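PDB 5Y9D: acyl-coenzyme A oxidase 1 from Yarrowia lipolytica, which uses FAD to oxidise 2,3-saturated acyl-CoAs to (2E)-enoyl-CoAs, reducing oxygen to hydrogen peroxide, in peroxisomal fatty acid beta-oxidation. Local coordinates for residues 45-50 against 590-595; 575-580 against 597-602. All coordinates share one frame; numbering follows the deposited sequence.

Contact 1 of 2, residues 45-50 against 590-595; sequences RDVTNF and PHLLKL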
# COMPACT_ATOMS: atom_id res chain seq x y z
N ARG A 45 -29.78 9.63 -9.62
CA ARG A 45 -30.20 9.89 -8.26
C ARG A 45 -30.99 8.74 -7.66
O ARG A 45 -31.10 8.66 -6.44
CB ARG A 45 -31.01 11.17 -8.20
CG ARG A 45 -31.11 11.76 -6.82
CD ARG A 45 -32.05 12.93 -6.83
NE ARG A 45 -32.15 13.58 -5.52
CZ ARG A 45 -31.24 14.40 -4.99
NH1 ARG A 45 -30.07 14.64 -5.60
NH2 ARG A 45 -31.47 14.95 -3.82
N ASP A 46 -31.57 7.85 -8.48
CA ASP A 46 -32.24 6.70 -7.90
C ASP A 46 -31.18 5.76 -7.26
O ASP A 46 -31.39 5.26 -6.16
CB ASP A 46 -33.11 5.95 -8.92
CG ASP A 46 -34.38 6.72 -9.35
OD1 ASP A 46 -34.93 7.55 -8.59
OD2 ASP A 46 -34.86 6.45 -10.46
N VAL A 47 -30.05 5.53 -7.93
CA VAL A 47 -28.97 4.74 -7.33
C VAL A 47 -28.37 5.45 -6.11
O VAL A 47 -28.09 4.81 -5.11
CB VAL A 47 -27.82 4.42 -8.32
CG1 VAL A 47 -26.85 3.44 -7.68
CG2 VAL A 47 -28.37 3.81 -9.59
N THR A 48 -28.19 6.77 -6.19
CA THR A 48 -27.68 7.58 -5.08
C THR A 48 -28.60 7.41 -3.85
O THR A 48 -28.13 7.20 -2.74
CB THR A 48 -27.51 9.07 -5.49
OG1 THR A 48 -26.69 9.18 -6.67
CG2 THR A 48 -26.84 9.86 -4.40
N ASN A 49 -29.91 7.45 -4.08
CA ASN A 49 -30.93 7.22 -3.04
C ASN A 49 -30.91 5.81 -2.49
O ASN A 49 -31.06 5.60 -1.30
CB ASN A 49 -32.31 7.55 -3.61
CG ASN A 49 -32.49 9.04 -3.81
OD1 ASN A 49 -31.72 9.86 -3.25
ND2 ASN A 49 -33.49 9.42 -4.60
N PHE A 50 -30.68 4.84 -3.35
CA PHE A 50 -30.49 3.49 -2.89
C PHE A 50 -29.28 3.36 -1.98
O PHE A 50 -29.33 2.65 -0.98
CB PHE A 50 -30.31 2.59 -4.10
CG PHE A 50 -29.83 1.24 -3.75
CD1 PHE A 50 -30.73 0.25 -3.42
CD2 PHE A 50 -28.48 0.95 -3.77
CE1 PHE A 50 -30.28 -1.02 -3.11
CE2 PHE A 50 -28.02 -0.31 -3.44
CZ PHE A 50 -28.93 -1.31 -3.11
N PRO A 590 -31.80 -4.36 -11.83
CA PRO A 590 -30.98 -5.27 -12.65
C PRO A 590 -29.52 -4.88 -12.77
O PRO A 590 -28.67 -5.75 -12.85
CB PRO A 590 -31.66 -5.23 -14.03
CG PRO A 590 -33.03 -4.74 -13.74
CD PRO A 590 -32.88 -3.75 -12.62
N HIS A 591 -29.22 -3.58 -12.75
CA HIS A 591 -27.83 -3.11 -12.75
C HIS A 591 -27.18 -3.37 -11.41
O HIS A 591 -26.02 -3.80 -11.35
CB HIS A 591 -27.75 -1.63 -13.09
CG HIS A 591 -28.48 -1.25 -14.33
ND1 HIS A 591 -29.68 -0.56 -14.31
CD2 HIS A 591 -28.20 -1.48 -15.64
CE1 HIS A 591 -30.11 -0.40 -15.55
NE2 HIS A 591 -29.23 -0.94 -16.37
N LEU A 592 -27.92 -3.12 -10.33
CA LEU A 592 -27.45 -3.46 -9.00
C LEU A 592 -27.26 -4.97 -8.86
O LEU A 592 -26.31 -5.41 -8.17
CB LEU A 592 -28.41 -2.96 -7.94
CG LEU A 592 -28.59 -1.45 -7.74
CD1 LEU A 592 -29.68 -1.29 -6.71
CD2 LEU A 592 -27.34 -0.75 -7.26
N LEU A 593 -28.14 -5.75 -9.49
CA LEU A 593 -27.98 -7.20 -9.47
C LEU A 593 -26.68 -7.61 -10.12
O LEU A 593 -25.96 -8.46 -9.59
CB LEU A 593 -29.16 -7.93 -10.12
CG LEU A 593 -30.28 -8.28 -9.13
CD1 LEU A 593 -31.49 -8.87 -9.85
CD2 LEU A 593 -29.78 -9.24 -8.04
N LYS A 594 -26.35 -6.99 -11.23
CA LYS A 594 -25.09 -7.33 -11.90
C LYS A 594 -23.87 -7.11 -11.00
O LYS A 594 -23.01 -7.99 -10.89
CB LYS A 594 -24.92 -6.55 -13.21
CG LYS A 594 -26.08 -6.79 -14.16
CD LYS A 594 -25.63 -7.08 -15.59
CE LYS A 594 -26.79 -7.58 -16.43
NZ LYS A 594 -26.41 -8.82 -17.16
N LEU A 595 -23.82 -5.96 -10.34
CA LEU A 595 -22.75 -5.67 -9.38
C LEU A 595 -22.67 -6.74 -8.28
O LEU A 595 -21.58 -7.21 -7.99
CB LEU A 595 -22.95 -4.29 -8.73
CG LEU A 595 -22.68 -3.07 -9.58
CD1 LEU A 595 -23.18 -1.83 -8.88
CD2 LEU A 595 -21.19 -2.96 -9.90

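Contact 2 of 2, residues 575-580 against 597-602; sequences SSFYAR and NLFALW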
# COMPACT_ATOMS: atom_id res chain seq x y z
N SER A 575 -24.28 -11.20 1.44
CA SER A 575 -25.68 -11.36 1.87
C SER A 575 -26.37 -10.05 2.11
O SER A 575 -27.54 -9.92 1.76
CB SER A 575 -25.80 -12.18 3.15
OG SER A 575 -25.83 -13.55 2.85
N SER A 576 -25.68 -9.09 2.72
CA SER A 576 -26.29 -7.79 2.99
C SER A 576 -26.59 -7.01 1.72
O SER A 576 -27.58 -6.30 1.66
CB SER A 576 -25.42 -6.96 3.93
OG SER A 576 -25.12 -7.69 5.10
N PHE A 577 -25.75 -7.14 0.71
CA PHE A 577 -25.96 -6.47 -0.56
C PHE A 577 -27.22 -6.99 -1.23
O PHE A 577 -28.04 -6.20 -1.68
CB PHE A 577 -24.76 -6.68 -1.49
CG PHE A 577 -24.65 -5.67 -2.60
CD1 PHE A 577 -25.61 -4.68 -2.81
CD2 PHE A 577 -23.57 -5.73 -3.46
CE1 PHE A 577 -25.48 -3.78 -3.84
CE2 PHE A 577 -23.44 -4.83 -4.49
CZ PHE A 577 -24.39 -3.84 -4.68
N TYR A 578 -27.38 -8.31 -1.27
CA TYR A 578 -28.61 -8.91 -1.85
C TYR A 578 -29.89 -8.54 -1.09
O TYR A 578 -30.93 -8.35 -1.69
CB TYR A 578 -28.50 -10.43 -1.89
CG TYR A 578 -27.64 -10.92 -3.01
CD1 TYR A 578 -27.93 -10.57 -4.31
CD2 TYR A 578 -26.55 -11.75 -2.78
CE1 TYR A 578 -27.15 -11.02 -5.35
CE2 TYR A 578 -25.78 -12.21 -3.83
CZ TYR A 578 -26.09 -11.84 -5.11
OH TYR A 578 -25.34 -12.27 -6.17
N ALA A 579 -29.79 -8.47 0.22
CA ALA A 579 -30.93 -8.13 1.05
C ALA A 579 -31.42 -6.72 0.74
O ALA A 579 -32.61 -6.46 0.83
CB ALA A 579 -30.56 -8.25 2.53
N ARG A 580 -30.50 -5.81 0.39
CA ARG A 580 -30.88 -4.44 -0.02
C ARG A 580 -31.38 -4.35 -1.48
O ARG A 580 -32.23 -3.53 -1.80
CB ARG A 580 -29.72 -3.45 0.18
CG ARG A 580 -29.34 -3.13 1.61
CD ARG A 580 -30.12 -1.99 2.22
NE ARG A 580 -29.70 -0.66 1.75
CZ ARG A 580 -28.65 0.04 2.18
NH1 ARG A 580 -27.83 -0.46 3.10
NH2 ARG A 580 -28.41 1.26 1.70
N ASN A 597 -23.68 -9.97 -8.21
CA ASN A 597 -23.20 -11.28 -8.65
C ASN A 597 -21.75 -11.22 -9.04
O ASN A 597 -21.02 -12.21 -8.87
CB ASN A 597 -23.97 -11.78 -9.86
CG ASN A 597 -25.45 -11.89 -9.61
OD1 ASN A 597 -25.89 -12.15 -8.49
ND2 ASN A 597 -26.23 -11.69 -10.67
N LEU A 598 -21.35 -10.09 -9.60
CA LEU A 598 -19.97 -9.85 -9.89
C LEU A 598 -19.13 -9.93 -8.61
O LEU A 598 -18.13 -10.64 -8.54
CB LEU A 598 -19.81 -8.49 -10.55
CG LEU A 598 -18.37 -8.03 -10.78
CD1 LEU A 598 -17.58 -9.05 -11.55
CD2 LEU A 598 -18.41 -6.71 -11.53
N PHE A 599 -19.54 -9.20 -7.59
CA PHE A 599 -18.88 -9.23 -6.27
C PHE A 599 -18.81 -10.67 -5.74
O PHE A 599 -17.74 -11.16 -5.41
CB PHE A 599 -19.68 -8.31 -5.31
CG PHE A 599 -19.19 -8.31 -3.89
CD1 PHE A 599 -17.86 -8.22 -3.60
CD2 PHE A 599 -20.10 -8.35 -2.85
CE1 PHE A 599 -17.40 -8.23 -2.32
CE2 PHE A 599 -19.67 -8.33 -1.54
CZ PHE A 599 -18.31 -8.28 -1.28
N ALA A 600 -19.95 -11.33 -5.69
CA ALA A 600 -20.02 -12.73 -5.25
C ALA A 600 -19.09 -13.65 -6.04
O ALA A 600 -18.24 -14.31 -5.44
CB ALA A 600 -21.45 -13.23 -5.34
N LEU A 601 -19.25 -13.70 -7.37
CA LEU A 601 -18.43 -14.61 -8.20
C LEU A 601 -16.97 -14.26 -8.20
O LEU A 601 -16.10 -15.13 -8.14
CB LEU A 601 -18.92 -14.65 -9.65
CG LEU A 601 -20.23 -15.41 -9.85
CD1 LEU A 601 -20.82 -15.13 -11.22
CD2 LEU A 601 -20.05 -16.90 -9.64
N TRP A 602 -16.68 -12.97 -8.29
CA TRP A 602 -15.31 -12.53 -8.14
C TRP A 602 -14.74 -13.01 -6.81
O TRP A 602 -13.56 -13.36 -6.76
CB TRP A 602 -15.23 -11.01 -8.23
CG TRP A 602 -13.87 -10.43 -7.97
CD1 TRP A 602 -12.78 -10.46 -8.81
CD2 TRP A 602 -13.46 -9.71 -6.81
NE1 TRP A 602 -11.73 -9.81 -8.23
CE2 TRP A 602 -12.11 -9.34 -7.01
CE3 TRP A 602 -14.11 -9.33 -5.62
CZ2 TRP A 602 -11.40 -8.61 -6.07
CZ3 TRP A 602 -13.41 -8.59 -4.67
CH2 TRP A 602 -12.07 -8.23 -4.90

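Contact 1 of 2, residues 45-50 against 590-595
Phe50 of helix 44-52, in the N-terminal alpha domain, meets Leu592 of helix 589-606, in the C-terminal helical region, at a buried apolar junction between two helices far apart in sequence. The evidence for a CH-pi contact is direct: Leu592 CD1 stands 3.5 Å from the centroid of the Phe50 ring and only 6° off its normal. All six ring carbons are therefore nearly equally close to this methyl, with Phe50 CE1 at 3.7 Å from Leu592 CD1. The second methyl of Leu592 serves two neighbours: CD2 lies 3.9 Å from Phe50 CE2 and 4.2 Å from Val47 CG1, one helical turn earlier. Phe50 and Leu592 reach out from opposite directions; the ring is extended toward helix 589-606 by a CG anti to the backbone N (chi1 168°). The helices themselves stay apart, the nearest CA pair being Val47 and Leu592 at 8.5 Å, so side-chain ends make the junction. Helix 355-391 also borders it, Tyr369 touching Val47 and Leu592 while Met373 touches Phe50. Such a methyl-on-ring contact is plain hydrophobic core packing, here joining the N-terminal and C-terminal helical parts of the acyl-CoA oxidase fold.

Contact 2 of 2, residues 575-580 against 597-602
The Tyr578 ring has Asn597 OD1 at its edge, in the ring plane, while the Phe577 ring receives Phe599 CD2 at its own edge. In the second pair Phe577 CD2 and Phe599 CD2 are 4.4 Å apart, a loose apolar contact in which Phe577 approaches the Phe599 ring obliquely. Beyond the pair, the Phe599 ring meets that of Tyr367, and Phe577 touches Tyr369, both partners belonging to helix 355-391.

The polar link is a hydrogen bond from Tyr578 OH to Asn597 OD1. Its modelled length of 2.4 Å is very short, and the exact value is doubtful. The two side chains cross at about a right angle, and the planes of ring and amide differ by 39°, so the amide is turned out of the phenol plane even though its oxygen lies in it. Tyr578 gets there by length: its CB does not point at segment 597-602, but the phenol spans the gap and OH also comes within 4.1 Å of Ala600 CB. On Asn597, CG lies beside the backbone N and anti to the carbonyl carbon (chi1 -58°); although Asn597 sets out away from segment 575-580 overall, its amide oxygen comes back to meet Tyr578. Pro519 and Leu522 of helix 519-544 also touch Tyr578.

The axes of segments 575-580 and 597-602 come within 10.6 Å, their directions 161° apart. This nearly antiparallel course, with helices 558-581 and 589-606 following each other across the short connection 582-588, identifies an antiparallel helical hairpin in the C-terminal helical domain of acyl-CoA oxidases.

In the fold
From the N terminus, helix 44-52 enters contact 1 early, and its partner on helix 589-606 follows only after 539 intervening residues that include the beta sheets and the long helix 355-391. Contact 2 closes a much shorter loop: after helix 558-581 the chain turns back through residues 582-588 into helix 589-606, and 16 residues separate its segments. Segment 575-580 lies inside the span of contact 1 and 597-602 beyond it, so the two contacts cross. Helix 589-606 serves both, and their centres are 12 Å apart. A probable hydrogen bond from Arg580 NH2 to Phe50 O (3.2 Å) joins them directly, so helix 44-52 meets one arm of the hairpin through this bond and the other through contact 1.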